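Side-chain contacts in beta-L-arabinobiosidase (Bacteroides thetaiotaomicron, PDB 5MQR), which probably hydrolyses glycosidic bonds in plant pectin, acting as a beta-L-arabinobiosidase in a gut bacterium: residues P659-P664 and D1023-G1028; V974-M979 and A1048-W1053; I1068-N1073 and D1096-L1101. All coordinates share one frame; numbering follows the deposited sequence.

Interaction 1: P659-P664 and D1023-G1028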
loop_
_atom_site.group_PDB
_atom_site.type_symbol
_atom_site.label_atom_id
_atom_site.label_comp_id
_atom_site.label_asym_id
_atom_site.label_seq_id
_atom_site.Cartn_x
_atom_site.Cartn_y
_atom_site.Cartn_z
ATOM N N PRO A 659 3.845 -11.028 -14.296
ATOM C CA PRO A 659 3.559 -10.531 -12.966
ATOM C C PRO A 659 4.821 -9.909 -12.387
ATOM O O PRO A 659 5.948 -10.286 -12.772
ATOM C CB PRO A 659 3.128 -11.792 -12.186
ATOM C CG PRO A 659 2.671 -12.746 -13.242
ATOM C CD PRO A 659 3.576 -12.473 -14.402
ATOM N N LEU A 660 4.654 -8.944 -11.503
ATOM C CA LEU A 660 5.805 -8.283 -10.891
ATOM C C LEU A 660 6.022 -8.752 -9.459
ATOM O O LEU A 660 5.059 -9.016 -8.747
ATOM C CB LEU A 660 5.627 -6.770 -10.939
ATOM C CG LEU A 660 5.465 -6.151 -12.340
ATOM C CD1 LEU A 660 5.097 -4.674 -12.225
ATOM C CD2 LEU A 660 6.705 -6.302 -13.209
ATOM N N PHE A 661 7.279 -8.829 -9.038
ATOM C CA PHE A 661 7.640 -9.344 -7.724
ATOM C C PHE A 661 8.749 -8.484 -7.108
ATOM O O PHE A 661 9.614 -7.981 -7.795
ATOM C CB PHE A 661 8.115 -10.822 -7.846
ATOM C CG PHE A 661 8.765 -11.382 -6.592
ATOM C CD1 PHE A 661 8.002 -11.844 -5.542
ATOM C CD2 PHE A 661 10.136 -11.443 -6.467
ATOM C CE1 PHE A 661 8.595 -12.348 -4.384
ATOM C CE2 PHE A 661 10.731 -11.944 -5.315
ATOM C CZ PHE A 661 9.957 -12.387 -4.265
ATOM N N GLU A 662 8.715 -8.330 -5.800
ATOM C CA GLU A 662 9.872 -7.830 -5.073
ATOM C C GLU A 662 9.924 -8.407 -3.694
ATOM O O GLU A 662 8.899 -8.777 -3.118
ATOM C CB GLU A 662 9.893 -6.298 -4.949
ATOM C CG GLU A 662 8.738 -5.683 -4.161
ATOM C CD GLU A 662 8.950 -4.215 -3.793
ATOM O OE1 GLU A 662 9.824 -3.520 -4.403
ATOM O OE2 GLU A 662 8.221 -3.754 -2.885
ATOM N N CYS A 663 11.143 -8.439 -3.171
ATOM C CA CYS A 663 11.387 -8.813 -1.807
ATOM C C CYS A 663 12.705 -8.167 -1.443
ATOM O O CYS A 663 13.346 -7.613 -2.313
ATOM C CB CYS A 663 11.411 -10.331 -1.690
ATOM S SG CYS A 663 12.883 -11.071 -2.388
ATOM N N PRO A 664 13.102 -8.194 -0.157
ATOM C CA PRO A 664 14.351 -7.547 0.301
ATOM C C PRO A 664 15.626 -8.342 0.028
ATOM O O PRO A 664 16.708 -7.859 0.332
ATOM C CB PRO A 664 14.172 -7.442 1.823
ATOM C CG PRO A 664 12.891 -8.128 2.160
ATOM C CD PRO A 664 12.394 -8.848 0.951
ATOM N N ASP A 1023 6.928 -20.442 -11.485
ATOM C CA ASP A 1023 5.731 -21.120 -11.051
ATOM C C ASP A 1023 5.840 -21.484 -9.591
ATOM O O ASP A 1023 4.851 -21.468 -8.868
ATOM C CB ASP A 1023 5.433 -22.364 -11.856
ATOM C CG ASP A 1023 4.141 -23.012 -11.423
ATOM O OD1 ASP A 1023 3.084 -22.320 -11.410
ATOM O OD2 ASP A 1023 4.191 -24.185 -11.030
ATOM N N LEU A 1024 7.053 -21.821 -9.172
ATOM C CA LEU A 1024 7.344 -22.176 -7.772
ATOM C C LEU A 1024 7.289 -20.930 -6.897
ATOM O O LEU A 1024 6.783 -20.980 -5.777
ATOM C CB LEU A 1024 8.728 -22.817 -7.629
ATOM C CG LEU A 1024 9.104 -23.938 -8.600
ATOM C CD1 LEU A 1024 10.560 -24.319 -8.384
ATOM C CD2 LEU A 1024 8.192 -25.154 -8.430
HETATM N N MSE A 1025 7.819 -19.821 -7.407
HETATM C CA MSE A 1025 7.775 -18.552 -6.692
HETATM C C MSE A 1025 6.333 -18.148 -6.424
HETATM O O MSE A 1025 5.981 -17.821 -5.307
HETATM C CB MSE A 1025 8.496 -17.453 -7.466
HETATM C CG MSE A 1025 9.996 -17.676 -7.656
HETATM SE SE MSE A 1025 10.937 -17.310 -5.970
HETATM C CE MSE A 1025 10.797 -15.349 -6.163
ATOM N N ILE A 1026 5.495 -18.230 -7.452
ATOM C CA ILE A 1026 4.120 -17.779 -7.396
ATOM C C ILE A 1026 3.213 -18.716 -6.594
ATOM O O ILE A 1026 2.391 -18.249 -5.779
ATOM C CB ILE A 1026 3.573 -17.578 -8.815
ATOM C CG1 ILE A 1026 4.309 -16.416 -9.487
ATOM C CG2 ILE A 1026 2.069 -17.291 -8.802
ATOM C CD1 ILE A 1026 4.090 -16.316 -10.989
ATOM N N THR A 1027 3.338 -20.021 -6.813
ATOM C CA THR A 1027 2.410 -20.972 -6.195
ATOM C C THR A 1027 2.888 -21.590 -4.891
ATOM O O THR A 1027 2.064 -22.140 -4.161
ATOM C CB THR A 1027 2.005 -22.134 -7.141
ATOM O OG1 THR A 1027 3.154 -22.917 -7.468
ATOM C CG2 THR A 1027 1.369 -21.609 -8.392
ATOM N N GLY A 1028 4.190 -21.547 -4.608
ATOM C CA GLY A 1028 4.734 -22.202 -3.428
ATOM C C GLY A 1028 5.187 -21.182 -2.410
ATOM O O GLY A 1028 4.619 -21.084 -1.311
#
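The ring of Phe661 carries the methyl group of Met1025 on one face. Met1025 is a selenomethionine here. Its CE stands 3.5 Å above the plane of the Phe661 ring, displaced from the centre toward the rim. The closest ring carbon is Phe661 CE2, at 3.5 Å from Met1025 CE. Phe661 CZ follows at 3.6 Å from Met1025 CE, so the outer part of the ring takes most of the contact. The direction from the centroid to CE lies 25° off the ring normal. This is a CH-pi contact over the face. The ring of Tyr672 also meets Phe661, and Trp1051 touches it.

The Met1025 chain turns at both its second and third torsions (chi2 -75°, chi3 -76°). The bends bring the terminal methyl, not the selenium, onto the ring. The two side chains cross at about a right angle.

The contact joins two parts of the fold. Residues 660-662 form an outermost strand of a five-stranded antiparallel sheet and pair with strand 1053-1061. Residues 1023-1028 lie on helix 1022-1029. Phe661 points from the strand toward this helix.

A second, looser touch lies beside the first. Pro659 CG meets Ile1026 CD1 at 4.5 Å, so ring carbon and methyl just graze. No hydrogen bond crosses between the segments, and all four touching residues are buried. Within the helix, Thr1027 turns its hydroxyl back to the previous turn. Thr1027 OG1 donates to Asp1023 O over 2.6 Å, while Thr1027 N reaches Asp1023 O over 2.9 Å. The two donors come from opposite faces of the carbonyl plane. The carboxylate of Asp1023 forms a salt bridge with Arg720.

Interaction 2: V974-M979 and A1048-W1053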
loop_
_atom_site.group_PDB
_atom_site.type_symbol
_atom_site.label_atom_id
_atom_site.label_comp_id
_atom_site.label_asym_id
_atom_site.label_seq_id
_atom_site.Cartn_x
_atom_site.Cartn_y
_atom_site.Cartn_z
ATOM N N VAL A 974 12.469 -25.275 5.724
ATOM C CA VAL A 974 12.986 -26.273 4.839
ATOM C C VAL A 974 12.657 -25.968 3.374
ATOM O O VAL A 974 13.532 -26.084 2.516
ATOM C CB VAL A 974 12.517 -27.697 5.229
ATOM C CG1 VAL A 974 12.950 -28.723 4.180
ATOM C CG2 VAL A 974 13.106 -28.071 6.584
ATOM N N TYR A 975 11.406 -25.629 3.098
ATOM C CA TYR A 975 11.009 -25.308 1.731
ATOM C C TYR A 975 11.767 -24.050 1.255
ATOM O O TYR A 975 12.303 -24.022 0.136
ATOM C CB TYR A 975 9.479 -25.115 1.592
ATOM C CG TYR A 975 9.081 -24.594 0.239
ATOM C CD1 TYR A 975 8.819 -25.455 -0.827
ATOM C CD2 TYR A 975 8.993 -23.238 0.009
ATOM C CE1 TYR A 975 8.483 -24.962 -2.095
ATOM C CE2 TYR A 975 8.653 -22.732 -1.233
ATOM C CZ TYR A 975 8.399 -23.589 -2.285
ATOM O OH TYR A 975 8.063 -23.048 -3.510
ATOM N N PHE A 976 11.796 -23.026 2.098
ATOM C CA PHE A 976 12.469 -21.776 1.763
ATOM C C PHE A 976 13.926 -22.016 1.448
ATOM O O PHE A 976 14.444 -21.482 0.470
ATOM C CB PHE A 976 12.389 -20.747 2.903
ATOM C CG PHE A 976 12.961 -19.404 2.541
ATOM C CD1 PHE A 976 14.311 -19.122 2.755
ATOM C CD2 PHE A 976 12.166 -18.442 1.948
ATOM C CE1 PHE A 976 14.853 -17.902 2.389
ATOM C CE2 PHE A 976 12.688 -17.196 1.613
ATOM C CZ PHE A 976 14.039 -16.926 1.818
ATOM N N ARG A 977 14.572 -22.825 2.282
ATOM C CA ARG A 977 15.994 -23.105 2.149
ATOM C C ARG A 977 16.300 -23.792 0.817
ATOM O O ARG A 977 17.287 -23.463 0.174
ATOM C CB ARG A 977 16.501 -23.930 3.345
ATOM C CG ARG A 977 17.999 -24.233 3.375
ATOM C CD ARG A 977 18.841 -22.949 3.280
ATOM N NE ARG A 977 20.276 -23.240 3.289
ATOM C CZ ARG A 977 21.243 -22.420 2.855
ATOM N NH1 ARG A 977 20.981 -21.212 2.346
ATOM N NH2 ARG A 977 22.511 -22.828 2.919
ATOM N N GLN A 978 15.443 -24.707 0.383
ATOM C CA GLN A 978 15.659 -25.390 -0.896
ATOM C C GLN A 978 15.405 -24.462 -2.077
ATOM O O GLN A 978 16.107 -24.561 -3.077
ATOM C CB GLN A 978 14.818 -26.666 -1.017
ATOM C CG GLN A 978 15.349 -27.820 -0.183
ATOM C CD GLN A 978 16.814 -28.144 -0.492
ATOM O OE1 GLN A 978 17.239 -28.058 -1.630
ATOM N NE2 GLN A 978 17.581 -28.496 0.519
HETATM N N MSE A 979 14.430 -23.558 -1.954
HETATM C CA MSE A 979 14.260 -22.512 -2.950
HETATM C C MSE A 979 15.456 -21.586 -2.986
HETATM O O MSE A 979 15.864 -21.181 -4.065
HETATM C CB MSE A 979 12.980 -21.704 -2.735
HETATM C CG MSE A 979 11.736 -22.525 -3.033
HETATM SE SE MSE A 979 11.488 -22.736 -4.969
HETATM C CE MSE A 979 10.956 -20.890 -5.443
ATOM N N ALA A 1048 8.168 -17.054 9.319
ATOM C CA ALA A 1048 7.977 -15.829 10.069
ATOM C C ALA A 1048 9.349 -15.188 10.273
ATOM O O ALA A 1048 10.329 -15.882 10.602
ATOM C CB ALA A 1048 7.303 -16.111 11.424
ATOM N N ASP A 1049 9.412 -13.881 10.027
ATOM C CA ASP A 1049 10.634 -13.066 10.223
ATOM C C ASP A 1049 11.739 -13.285 9.203
ATOM O O ASP A 1049 12.883 -12.865 9.432
ATOM C CB ASP A 1049 11.195 -13.185 11.662
ATOM C CG ASP A 1049 10.188 -12.774 12.696
ATOM O OD1 ASP A 1049 9.899 -11.548 12.759
ATOM O OD2 ASP A 1049 9.661 -13.665 13.409
ATOM N N LYS A 1050 11.423 -13.923 8.079
ATOM C CA LYS A 1050 12.395 -14.037 7.008
ATOM C C LYS A 1050 12.524 -12.681 6.305
ATOM O O LYS A 1050 13.618 -12.145 6.218
ATOM C CB LYS A 1050 11.974 -15.125 6.017
ATOM C CG LYS A 1050 12.864 -15.302 4.799
ATOM C CD LYS A 1050 14.336 -15.509 5.127
ATOM C CE LYS A 1050 14.606 -16.834 5.827
ATOM N NZ LYS A 1050 16.081 -17.022 6.029
ATOM N N TRP A 1051 11.389 -12.155 5.826
ATOM C CA TRP A 1051 11.301 -10.910 5.073
ATOM C C TRP A 1051 10.295 -9.902 5.689
ATOM O O TRP A 1051 9.125 -10.229 5.906
ATOM C CB TRP A 1051 10.869 -11.203 3.623
ATOM C CG TRP A 1051 11.867 -11.955 2.807
ATOM C CD1 TRP A 1051 13.220 -12.095 3.049
ATOM C CD2 TRP A 1051 11.616 -12.633 1.572
ATOM N NE1 TRP A 1051 13.792 -12.861 2.073
ATOM C CE2 TRP A 1051 12.835 -13.198 1.152
ATOM C CE3 TRP A 1051 10.470 -12.837 0.792
ATOM C CZ2 TRP A 1051 12.945 -13.946 -0.023
ATOM C CZ3 TRP A 1051 10.577 -13.590 -0.363
ATOM C CH2 TRP A 1051 11.814 -14.124 -0.767
ATOM N N ASP A 1052 10.734 -8.664 5.904
ATOM C CA ASP A 1052 9.849 -7.625 6.423
ATOM C C ASP A 1052 8.745 -7.260 5.447
ATOM O O ASP A 1052 7.703 -6.768 5.864
ATOM C CB ASP A 1052 10.620 -6.354 6.756
ATOM C CG ASP A 1052 11.504 -6.506 7.962
ATOM O OD1 ASP A 1052 11.390 -7.507 8.717
ATOM O OD2 ASP A 1052 12.314 -5.588 8.159
ATOM N N TRP A 1053 8.965 -7.503 4.159
ATOM C CA TRP A 1053 7.952 -7.201 3.161
ATOM C C TRP A 1053 8.199 -7.986 1.921
ATOM O O TRP A 1053 9.324 -8.399 1.672
ATOM C CB TRP A 1053 7.973 -5.702 2.810
ATOM C CG TRP A 1053 9.341 -5.139 2.575
ATOM C CD1 TRP A 1053 10.172 -4.541 3.508
ATOM C CD2 TRP A 1053 10.061 -5.137 1.346
ATOM N NE1 TRP A 1053 11.363 -4.172 2.915
ATOM C CE2 TRP A 1053 11.316 -4.521 1.590
ATOM C CE3 TRP A 1053 9.778 -5.610 0.056
ATOM C CZ2 TRP A 1053 12.277 -4.349 0.579
ATOM C CZ3 TRP A 1053 10.733 -5.432 -0.954
ATOM C CH2 TRP A 1053 11.973 -4.812 -0.682
#
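Lys1050 lies along one face of the Phe976 ring. Its CB leaves the loop backbone toward helix 972-985. Lys1050 CG is the first atom to reach the ring, at 3.6 Å from Phe976 CZ. It sits over the face, offset toward the rim, and makes a CH-pi contact. CG also lies over a face of the Trp1051 indole. Lys1050 CD comes next, at 3.6 Å from Phe976 CZ. Lys1050 CE then moves across to Phe976 CE1, again at 3.6 Å. The amino group is less close, with Lys1050 NZ 3.9 Å from Phe976 CE1. Two successive bends (chi2 53°, chi3 67°) fold the chain over the ring, so its methylenes do the packing. Lys1050 is exposed, whereas the phenyl ring beneath it is buried.

The outer edge of the same ring is turned to Trp1051. Phe976 CE2 approaches Trp1051 CZ2 to 3.6 Å. The planes stand at 78°, with the Phe976 edge directed at the indole face. This is an offset edge-to-face pair, with the Phe976 centroid 5.4 Å from that of the six-membered ring of Trp1051. Lys1050 CG and Phe976 CE2 share one face of the indole. The indole nitrogen is satisfied outside the pair: Trp1051 NE1 hydrogen-bonds to Gln665 OE1.

Phe668 of helix 666-680 meets both Phe976 and Trp1051. Leu1029 of helix 1022-1029 touches both as well. The contact therefore fastens helix 972-985 to the loop that leads into strand 1053-1061, beside strand 660-662.

Interaction 3: I1068-N1073 and D1096-L1101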
loop_
_atom_site.group_PDB
_atom_site.type_symbol
_atom_site.label_atom_id
_atom_site.label_comp_id
_atom_site.label_asym_id
_atom_site.label_seq_id
_atom_site.Cartn_x
_atom_site.Cartn_y
_atom_site.Cartn_z
ATOM N N ILE A 1068 -0.615 -9.774 -4.073
ATOM C CA ILE A 1068 -0.437 -10.388 -2.766
ATOM C C ILE A 1068 0.761 -9.702 -2.156
ATOM O O ILE A 1068 1.823 -9.664 -2.753
ATOM C CB ILE A 1068 -0.131 -11.905 -2.871
ATOM C CG1 ILE A 1068 -1.297 -12.645 -3.532
ATOM C CG2 ILE A 1068 0.207 -12.482 -1.497
ATOM C CD1 ILE A 1068 -0.918 -13.991 -4.102
ATOM N N LEU A 1069 0.578 -9.188 -0.955
ATOM C CA LEU A 1069 1.637 -8.520 -0.287
ATOM C C LEU A 1069 1.674 -8.751 1.203
ATOM O O LEU A 1069 0.675 -9.100 1.845
ATOM C CB LEU A 1069 1.601 -7.026 -0.602
ATOM C CG LEU A 1069 0.453 -6.129 -0.134
ATOM C CD1 LEU A 1069 0.600 -5.716 1.335
ATOM C CD2 LEU A 1069 0.399 -4.892 -1.038
ATOM N N TRP A 1070 2.867 -8.530 1.718
ATOM C CA TRP A 1070 3.195 -8.714 3.101
ATOM C C TRP A 1070 3.973 -7.482 3.516
ATOM O O TRP A 1070 4.882 -7.061 2.819
ATOM C CB TRP A 1070 4.065 -9.960 3.280
ATOM C CG TRP A 1070 4.709 -10.039 4.622
ATOM C CD1 TRP A 1070 6.027 -9.887 4.890
ATOM C CD2 TRP A 1070 4.057 -10.234 5.894
ATOM N NE1 TRP A 1070 6.250 -9.996 6.249
ATOM C CE2 TRP A 1070 5.061 -10.216 6.887
ATOM C CE3 TRP A 1070 2.728 -10.443 6.284
ATOM C CZ2 TRP A 1070 4.785 -10.401 8.260
ATOM C CZ3 TRP A 1070 2.443 -10.632 7.667
ATOM C CH2 TRP A 1070 3.474 -10.611 8.628
ATOM N N ASP A 1071 3.607 -6.911 4.659
ATOM C CA ASP A 1071 4.229 -5.667 5.140
ATOM C C ASP A 1071 4.152 -5.703 6.640
ATOM O O ASP A 1071 3.150 -5.337 7.245
ATOM C CB ASP A 1071 3.515 -4.447 4.551
ATOM C CG ASP A 1071 4.346 -3.157 4.626
ATOM O OD1 ASP A 1071 5.379 -3.103 5.359
ATOM O OD2 ASP A 1071 3.943 -2.168 3.943
ATOM N N LYS A 1072 5.218 -6.195 7.239
ATOM C CA LYS A 1072 5.244 -6.425 8.672
ATOM C C LYS A 1072 5.023 -5.155 9.476
ATOM O O LYS A 1072 4.272 -5.167 10.436
ATOM C CB LYS A 1072 6.579 -7.021 9.071
ATOM C CG LYS A 1072 6.653 -7.459 10.525
ATOM C CD LYS A 1072 8.105 -7.632 10.946
ATOM C CE LYS A 1072 8.222 -7.733 12.460
ATOM N NZ LYS A 1072 9.504 -7.105 12.889
ATOM N N ASN A 1073 5.711 -4.094 9.083
ATOM C CA ASN A 1073 5.701 -2.831 9.814
ATOM C C ASN A 1073 4.820 -1.752 9.186
ATOM O O ASN A 1073 4.654 -0.687 9.778
ATOM C CB ASN A 1073 7.149 -2.307 9.940
ATOM C CG ASN A 1073 8.052 -3.264 10.692
ATOM O OD1 ASN A 1073 9.170 -3.537 10.274
ATOM N ND2 ASN A 1073 7.555 -3.807 11.772
ATOM N N ASP A 1096 -3.017 -11.134 9.948
ATOM C CA ASP A 1096 -1.974 -10.511 10.782
ATOM C C ASP A 1096 -0.595 -11.170 10.632
ATOM O O ASP A 1096 0.413 -10.559 10.984
ATOM C CB ASP A 1096 -2.352 -10.572 12.280
ATOM C CG ASP A 1096 -3.595 -9.764 12.631
ATOM O OD1 ASP A 1096 -3.935 -8.785 11.944
ATOM O OD2 ASP A 1096 -4.225 -10.109 13.652
ATOM N N THR A 1097 -0.563 -12.412 10.160
ATOM C CA THR A 1097 0.653 -13.178 10.034
ATOM C C THR A 1097 0.721 -13.852 8.660
ATOM O O THR A 1097 -0.287 -13.937 7.927
ATOM C CB THR A 1097 0.709 -14.283 11.123
ATOM O OG1 THR A 1097 -0.428 -15.163 10.995
ATOM C CG2 THR A 1097 0.713 -13.659 12.547
ATOM N N LEU A 1098 1.918 -14.331 8.307
ATOM C CA LEU A 1098 2.046 -15.206 7.155
ATOM C C LEU A 1098 1.419 -16.541 7.506
ATOM O O LEU A 1098 1.936 -17.259 8.313
ATOM C CB LEU A 1098 3.500 -15.366 6.718
ATOM C CG LEU A 1098 4.079 -14.088 6.103
ATOM C CD1 LEU A 1098 5.565 -14.258 5.843
ATOM C CD2 LEU A 1098 3.360 -13.698 4.829
ATOM N N THR A 1099 0.284 -16.841 6.892
ATOM C CA THR A 1099 -0.501 -18.019 7.239
ATOM C C THR A 1099 -1.504 -18.167 6.099
ATOM O O THR A 1099 -1.576 -17.293 5.228
ATOM C CB THR A 1099 -1.168 -17.890 8.642
ATOM O OG1 THR A 1099 -1.797 -19.123 8.995
ATOM C CG2 THR A 1099 -2.218 -16.784 8.689
ATOM N N ARG A 1100 -2.230 -19.276 6.061
ATOM C CA ARG A 1100 -3.244 -19.469 5.022
ATOM C C ARG A 1100 -4.355 -18.371 5.070
ATOM O O ARG A 1100 -4.912 -18.081 6.115
ATOM C CB ARG A 1100 -3.873 -20.861 5.134
ATOM C CG ARG A 1100 -4.845 -21.164 4.023
ATOM C CD ARG A 1100 -5.517 -22.510 4.181
ATOM N NE ARG A 1100 -4.668 -23.570 3.651
ATOM C CZ ARG A 1100 -4.194 -24.628 4.329
ATOM N NH1 ARG A 1100 -4.480 -24.833 5.621
ATOM N NH2 ARG A 1100 -3.423 -25.518 3.688
ATOM N N LEU A 1101 -4.672 -17.795 3.927
ATOM C CA LEU A 1101 -5.699 -16.774 3.813
ATOM C C LEU A 1101 -6.556 -17.109 2.601
ATOM O O LEU A 1101 -6.036 -17.267 1.490
ATOM C CB LEU A 1101 -5.052 -15.401 3.670
ATOM C CG LEU A 1101 -5.974 -14.208 3.403
ATOM C CD1 LEU A 1101 -7.043 -14.042 4.487
ATOM C CD2 LEU A 1101 -5.132 -12.941 3.271
#
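Trp1070 and Leu1098 make the apolar part of the contact. Leu1098 CG stands 3.8 Å above the Trp1070 indole plane, over the centre of the six-membered ring. Its direction is 12° off the normal, so this CH-pi contact is nearly square to the face. Leu1098 CD2 reaches back toward the ring fusion, 3.6 Å from Trp1070 CE3. The first torsion of Trp1070 (chi1 166°) swings the indole away from the backbone N and out toward the loop 1096-1101.

The loop backbone packs here too. Trp1070 CZ3 is 3.8 Å from Thr1097 C. Asp1096 O lies in the indole plane at the edge, 3.9 Å from Trp1070 CH2. On the face opposite Leu1098 sits the backbone N of Lys1072.

The polar bond of the indole goes to another loop. Trp1070 NE1 donates to Trp1051 O, which helps fix the rotation of the ring. A leucine in place of Trp1070 would probably leave Trp1051 O without this donor and open a gap beneath Leu1098.

The buried indole comes from strand 1064-1071 in the C-terminal domain of the glycosyl hydrolase family 65 type. The loop after strand 1090-1095 folds over it. Leu1098 also touches Leu1083 and Phe1054. With no hydrogen bond across it, the contact rests on van der Waals and CH-pi packing.

From the N terminus, residues 659-664 open interaction 1 at the edge of the five-stranded sheet. The chain then runs through a long region with far more helix than strand. Within it, residues 974-979 open interaction 2. Residues 1023-1028 close interaction 1, and 1048-1053 close interaction 2, so the two loops cross. Interaction 3 follows in series. It closes a short loop of 22 residues, rich in strand, between 1068-1073 and 1096-1101. Interactions 1 and 2 tie helices 1022-1029 and 972-985 to the sheet and its incoming loop. Interaction 3 packs the loop after strand 1090-1095 on the same sheet. It adjoins interaction 2 through a probable hydrogen bond from Lys1072 N to Asp1052 O.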